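Local coordinates for Non-ribosomal peptide synthetase (Streptomyces halstedii, PDB 3WV4), which belongs to the AMP-binding family of the ANL superfamily, as the N-terminal part of a non-ribosomal peptide synthetase, at residues 292-296 with 323-327; 309-315 with 333-339. All coordinates share one frame; numbering follows the deposited sequence.

Contact 1 (292-296 with 323-327); sequences ASMLT and TIDAL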
loop_
_atom_site.group_PDB
_atom_site.type_symbol
_atom_site.label_atom_id
_atom_site.label_comp_id
_atom_site.label_asym_id
_atom_site.label_seq_id
_atom_site.Cartn_x
_atom_site.Cartn_y
_atom_site.Cartn_z
ATOM N N ALA A 292 -2.531 -14.627 10.467
ATOM C CA ALA A 292 -3.624 -14.803 11.444
ATOM C C ALA A 292 -3.539 -16.152 12.246
ATOM O O ALA A 292 -3.700 -16.154 13.477
ATOM C CB ALA A 292 -4.941 -14.690 10.739
ATOM N N SER A 293 -3.305 -17.275 11.548
ATOM C CA SER A 293 -3.160 -18.600 12.189
ATOM C C SER A 293 -1.994 -18.608 13.159
ATOM O O SER A 293 -2.123 -19.079 14.274
ATOM C CB SER A 293 -2.869 -19.701 11.177
ATOM O OG SER A 293 -3.574 -19.479 10.001
ATOM N N MET A 294 -0.876 -18.060 12.743
ATOM C CA MET A 294 0.281 -17.932 13.632
ATOM C C MET A 294 -0.109 -17.151 14.900
ATOM O O MET A 294 0.261 -17.547 16.013
ATOM C CB MET A 294 1.420 -17.222 12.919
ATOM C CG MET A 294 2.814 -17.388 13.527
ATOM S SD MET A 294 4.034 -16.129 12.991
ATOM C CE MET A 294 3.736 -15.985 11.212
ATOM N N LEU A 295 -0.843 -16.043 14.726
ATOM C CA LEU A 295 -1.291 -15.252 15.865
ATOM C C LEU A 295 -2.238 -16.014 16.830
ATOM O O LEU A 295 -2.145 -15.877 18.036
ATOM C CB LEU A 295 -1.970 -13.943 15.405
ATOM C CG LEU A 295 -2.354 -12.912 16.518
ATOM C CD1 LEU A 295 -1.293 -12.765 17.600
ATOM C CD2 LEU A 295 -2.722 -11.512 16.025
ATOM N N THR A 296 -3.150 -16.801 16.300
ATOM C CA THR A 296 -4.076 -17.561 17.147
ATOM C C THR A 296 -3.347 -18.718 17.887
ATOM O O THR A 296 -3.606 -18.972 19.064
ATOM C CB THR A 296 -5.202 -18.126 16.300
ATOM O OG1 THR A 296 -4.634 -18.873 15.224
ATOM C CG2 THR A 296 -6.076 -16.974 15.723
ATOM N N THR A 323 -10.202 -19.692 11.800
ATOM C CA THR A 323 -9.279 -18.641 12.159
ATOM C C THR A 323 -10.067 -17.437 12.667
ATOM O O THR A 323 -9.707 -16.840 13.660
ATOM C CB THR A 323 -8.397 -18.241 10.974
ATOM O OG1 THR A 323 -7.693 -19.383 10.518
ATOM C CG2 THR A 323 -7.387 -17.160 11.374
ATOM N N ILE A 324 -11.168 -17.132 11.991
ATOM C CA ILE A 324 -12.002 -16.015 12.375
ATOM C C ILE A 324 -12.430 -16.171 13.814
ATOM O O ILE A 324 -12.278 -15.251 14.611
ATOM C CB ILE A 324 -13.237 -15.871 11.464
ATOM C CG1 ILE A 324 -12.792 -15.579 10.019
ATOM C CG2 ILE A 324 -14.145 -14.746 11.952
ATOM C CD1 ILE A 324 -13.919 -15.821 9.009
ATOM N N ASP A 325 -12.920 -17.356 14.140
ATOM C CA ASP A 325 -13.452 -17.660 15.451
ATOM C C ASP A 325 -12.353 -17.534 16.483
ATOM O O ASP A 325 -12.563 -16.958 17.566
ATOM C CB ASP A 325 -14.051 -19.071 15.493
ATOM C CG ASP A 325 -15.352 -19.217 14.661
ATOM O OD1 ASP A 325 -16.004 -18.198 14.288
ATOM O OD2 ASP A 325 -15.702 -20.391 14.345
ATOM N N ALA A 326 -11.171 -18.031 16.136
ATOM C CA ALA A 326 -10.074 -18.056 17.078
ATOM C C ALA A 326 -9.619 -16.632 17.405
ATOM O O ALA A 326 -9.235 -16.332 18.528
ATOM C CB ALA A 326 -8.946 -18.840 16.495
ATOM N N LEU A 327 -9.667 -15.758 16.403
ATOM C CA LEU A 327 -9.245 -14.402 16.594
ATOM C C LEU A 327 -10.239 -13.705 17.502
ATOM O O LEU A 327 -9.851 -12.913 18.351
ATOM C CB LEU A 327 -9.231 -13.647 15.278
ATOM C CG LEU A 327 -8.036 -13.788 14.354
ATOM C CD1 LEU A 327 -8.438 -13.114 13.049
ATOM C CD2 LEU A 327 -6.719 -13.244 14.923
#
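Methyl groups make most of this contact: CG2 of Thr296 presses against CB of Ala326 at 3.5 Å, and CG2 of Thr323 meets CB of Ala292 at 3.5 Å. The two threonines thus play the same part from opposite helices, each laying its methyl branch on an alanine. In Thr323 the methyl stands anti to the backbone N (OG1 at chi1 -58°), which carries it across to helix 289-300. Thr296 CG2 also lies 3.9 Å from CD2 of Leu327, so this one methyl is set between the alanine and the leucine. Deeper in, the CD2 branches of Leu295 and Leu327 come within 4.5 Å of each other, and both leucines continue onto Phe312 of the strand beneath.

No hydrogen bond crosses; the hydroxyls of Thr296 and Ser293 bond within their own helix. Thr296 OG1 bonds back to the carbonyl O of Ser293 at 2.7 Å, tilted 27° from the carbonyl plane; this bond would fix the chi1 rotation that turns CG2 to the other helix. Ser293 OG bonds to Pro289 O in the preceding turn.

The short segments run in broadly the same direction, their axes crossing at 43° and approaching to 9.5 Å. Two neighbouring helices packed side by side on one face of the parallel part of a mixed sheet are characteristic of an alpha/beta layered fold.

Contact 2 (309-315 with 333-339); sequences LRMFTNS and GAQVVRM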
loop_
_atom_site.group_PDB
_atom_site.type_symbol
_atom_site.label_atom_id
_atom_site.label_comp_id
_atom_site.label_asym_id
_atom_site.label_seq_id
_atom_site.Cartn_x
_atom_site.Cartn_y
_atom_site.Cartn_z
ATOM N N LEU A 309 -6.038 -4.203 20.621
ATOM C CA LEU A 309 -6.437 -4.545 19.259
ATOM C C LEU A 309 -7.951 -4.451 19.031
ATOM O O LEU A 309 -8.725 -5.135 19.705
ATOM C CB LEU A 309 -5.968 -5.937 18.934
ATOM C CG LEU A 309 -4.500 -6.002 18.505
ATOM C CD1 LEU A 309 -4.140 -7.440 18.337
ATOM C CD2 LEU A 309 -4.252 -5.270 17.180
ATOM N N ARG A 310 -8.336 -3.599 18.077
ATOM C CA ARG A 310 -9.722 -3.372 17.712
ATOM C C ARG A 310 -10.118 -3.800 16.296
ATOM O O ARG A 310 -11.319 -3.928 15.986
ATOM C CB ARG A 310 -10.097 -1.902 17.960
ATOM C CG ARG A 310 -9.668 -0.904 16.886
ATOM C CD ARG A 310 -10.031 0.537 17.329
ATOM N NE ARG A 310 -9.719 1.499 16.283
ATOM C CZ ARG A 310 -10.530 1.804 15.252
ATOM N NH1 ARG A 310 -11.722 1.280 15.144
ATOM N NH2 ARG A 310 -10.165 2.673 14.354
ATOM N N MET A 311 -9.155 -4.030 15.418
ATOM C CA MET A 311 -9.495 -4.471 14.045
ATOM C C MET A 311 -8.371 -5.218 13.395
ATOM O O MET A 311 -7.204 -4.834 13.544
ATOM C CB MET A 311 -9.838 -3.280 13.138
ATOM C CG MET A 311 -10.542 -3.656 11.842
ATOM S SD MET A 311 -11.043 -2.213 10.877
ATOM C CE MET A 311 -12.175 -1.421 12.034
ATOM N N PHE A 312 -8.738 -6.315 12.742
ATOM C CA PHE A 312 -7.922 -7.035 11.820
ATOM C C PHE A 312 -8.508 -6.859 10.426
ATOM O O PHE A 312 -9.723 -7.059 10.240
ATOM C CB PHE A 312 -7.953 -8.530 12.104
ATOM C CG PHE A 312 -7.397 -8.884 13.424
ATOM C CD1 PHE A 312 -6.027 -8.949 13.619
ATOM C CD2 PHE A 312 -8.247 -9.131 14.510
ATOM C CE1 PHE A 312 -5.503 -9.262 14.867
ATOM C CE2 PHE A 312 -7.717 -9.434 15.772
ATOM C CZ PHE A 312 -6.330 -9.492 15.949
ATOM N N THR A 313 -7.655 -6.528 9.463
ATOM C CA THR A 313 -8.107 -6.373 8.112
ATOM C C THR A 313 -7.361 -7.372 7.210
ATOM O O THR A 313 -6.145 -7.414 7.185
ATOM C CB THR A 313 -7.958 -4.931 7.610
ATOM O OG1 THR A 313 -6.608 -4.533 7.565
ATOM C CG2 THR A 313 -8.610 -4.019 8.541
ATOM N N ASN A 314 -8.131 -8.115 6.439
ATOM C CA ASN A 314 -7.605 -9.173 5.649
ATOM C C ASN A 314 -7.878 -8.847 4.205
ATOM O O ASN A 314 -9.041 -8.675 3.796
ATOM C CB ASN A 314 -8.252 -10.505 6.009
ATOM C CG ASN A 314 -7.606 -11.673 5.265
ATOM O OD1 ASN A 314 -6.439 -11.980 5.484
ATOM N ND2 ASN A 314 -8.354 -12.322 4.417
ATOM N N SER A 315 -6.785 -8.730 3.449
ATOM C CA SER A 315 -6.855 -8.728 2.002
ATOM C C SER A 315 -6.186 -10.064 1.614
ATOM O O SER A 315 -6.273 -11.053 2.359
ATOM C CB SER A 315 -6.221 -7.429 1.386
ATOM O OG SER A 315 -4.980 -7.043 1.971
ATOM N N GLY A 333 -12.683 -7.789 21.493
ATOM C CA GLY A 333 -12.891 -6.387 21.123
ATOM C C GLY A 333 -12.540 -6.037 19.702
ATOM O O GLY A 333 -12.610 -4.881 19.327
ATOM N N ALA A 334 -12.161 -7.025 18.893
ATOM C CA ALA A 334 -11.588 -6.727 17.636
ATOM C C ALA A 334 -12.521 -7.217 16.557
ATOM O O ALA A 334 -13.074 -8.288 16.679
ATOM C CB ALA A 334 -10.184 -7.353 17.494
ATOM N N GLN A 335 -12.683 -6.413 15.510
ATOM C CA GLN A 335 -13.523 -6.752 14.347
ATOM C C GLN A 335 -12.666 -7.360 13.267
ATOM O O GLN A 335 -11.507 -7.007 13.157
ATOM C CB GLN A 335 -14.196 -5.483 13.820
ATOM C CG GLN A 335 -15.188 -4.957 14.841
ATOM C CD GLN A 335 -15.720 -3.588 14.514
ATOM O OE1 GLN A 335 -14.962 -2.606 14.331
ATOM N NE2 GLN A 335 -17.014 -3.469 14.564
ATOM N N VAL A 336 -13.192 -8.339 12.544
ATOM C CA VAL A 336 -12.433 -9.085 11.549
ATOM C C VAL A 336 -13.048 -8.821 10.205
ATOM O O VAL A 336 -14.192 -9.205 9.919
ATOM C CB VAL A 336 -12.481 -10.570 11.841
ATOM C CG1 VAL A 336 -11.770 -11.333 10.729
ATOM C CG2 VAL A 336 -11.871 -10.868 13.185
ATOM N N VAL A 337 -12.342 -8.037 9.417
ATOM C CA VAL A 337 -12.919 -7.326 8.295
ATOM C C VAL A 337 -12.486 -7.932 6.973
ATOM O O VAL A 337 -11.285 -8.007 6.724
ATOM C CB VAL A 337 -12.512 -5.849 8.332
ATOM C CG1 VAL A 337 -13.023 -5.147 7.108
ATOM C CG2 VAL A 337 -13.017 -5.200 9.632
ATOM N N ARG A 338 -13.460 -8.363 6.156
ATOM C CA ARG A 338 -13.128 -8.947 4.891
ATOM C C ARG A 338 -13.034 -7.905 3.826
ATOM O O ARG A 338 -13.800 -6.934 3.816
ATOM C CB ARG A 338 -14.129 -10.043 4.504
ATOM C CG ARG A 338 -14.104 -11.320 5.396
ATOM C CD ARG A 338 -15.402 -11.484 6.234
ATOM N NE ARG A 338 -16.595 -11.613 5.432
ATOM C CZ ARG A 338 -17.857 -11.387 5.806
ATOM N NH1 ARG A 338 -18.209 -10.912 6.987
ATOM N NH2 ARG A 338 -18.811 -11.653 4.926
ATOM N N MET A 339 -12.116 -8.116 2.888
ATOM C CA MET A 339 -11.873 -7.182 1.794
ATOM C C MET A 339 -11.504 -7.967 0.548
ATOM O O MET A 339 -11.019 -9.064 0.649
ATOM C CB MET A 339 -10.708 -6.243 2.150
ATOM C CG MET A 339 -10.878 -5.638 3.545
ATOM S SD MET A 339 -9.825 -4.261 3.879
ATOM C CE MET A 339 -8.276 -5.120 3.870
HETATM O O HOH W 1 -12.863 -1.928 15.928
#
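Phe312 and Ala334 meet on one face of a parallel strand pair, the two strands of a beta-alpha-beta unit whose crossover is helix 321-330. The alanine CB is a small bump that touches CE2 of the Phe312 ring at 3.7 Å, with the carbonyl O of Leu309 on its other flank at 3.5 Å. CG2 of Val336 approaches the same ring obliquely at CD2, more loosely, and Phe331 adds a second aromatic ring there.

The opposite face carries Met311, Thr313, Gln335 and Val337. With chi1 at -165°, Met311 swings CG to 3.7 Å from CG2 of Val337, with SD nearly as close; the bend at chi3 then turns CE toward Gln335 OE1. Leu229 of helix 215-229 touches Met311, Thr313 and Val337. Further along, Met339 reaches across to the other strand, its CE lying against CB of Thr313 at 3.8 Å and also meeting Ser315 CB.

Four backbone bonds join the strands in register, from Gln335 N to Arg310 O up to Asn314 N to Val337 O. At the start of the pair, Arg310 reaches away to a salt bridge with Asp235. Its carbonyl O takes Gln335 N from above the carbonyl plane, 50° out of it, and also accepts a hydrogen bond from a water, at an unusually short 2.5 Å; the same water donates to Gln335 OE1 at 2.7 Å.

Contact 1 lies over one face of contact 2, their centres 11 Å apart, and the Phe312 ring is the main surface they share. Its CE1 touches Leu295 CD2 at 3.8 Å and its CZ touches Leu327 CD2 at 3.9 Å, so both helices rest on the same aromatic side chain. A further contact, Leu327 CD1 to Val336 CG2 at 4.1 Å, ties helix 321-330 to the second strand. Along the chain the segments alternate, helix 289-300, strand 311-314, helix 321-330, strand 335-340, so that the two strands pair in one sheet and the two helices lie together on one of its faces. Both contacts belong to the same alpha/beta part of the AMP-binding enzyme fold.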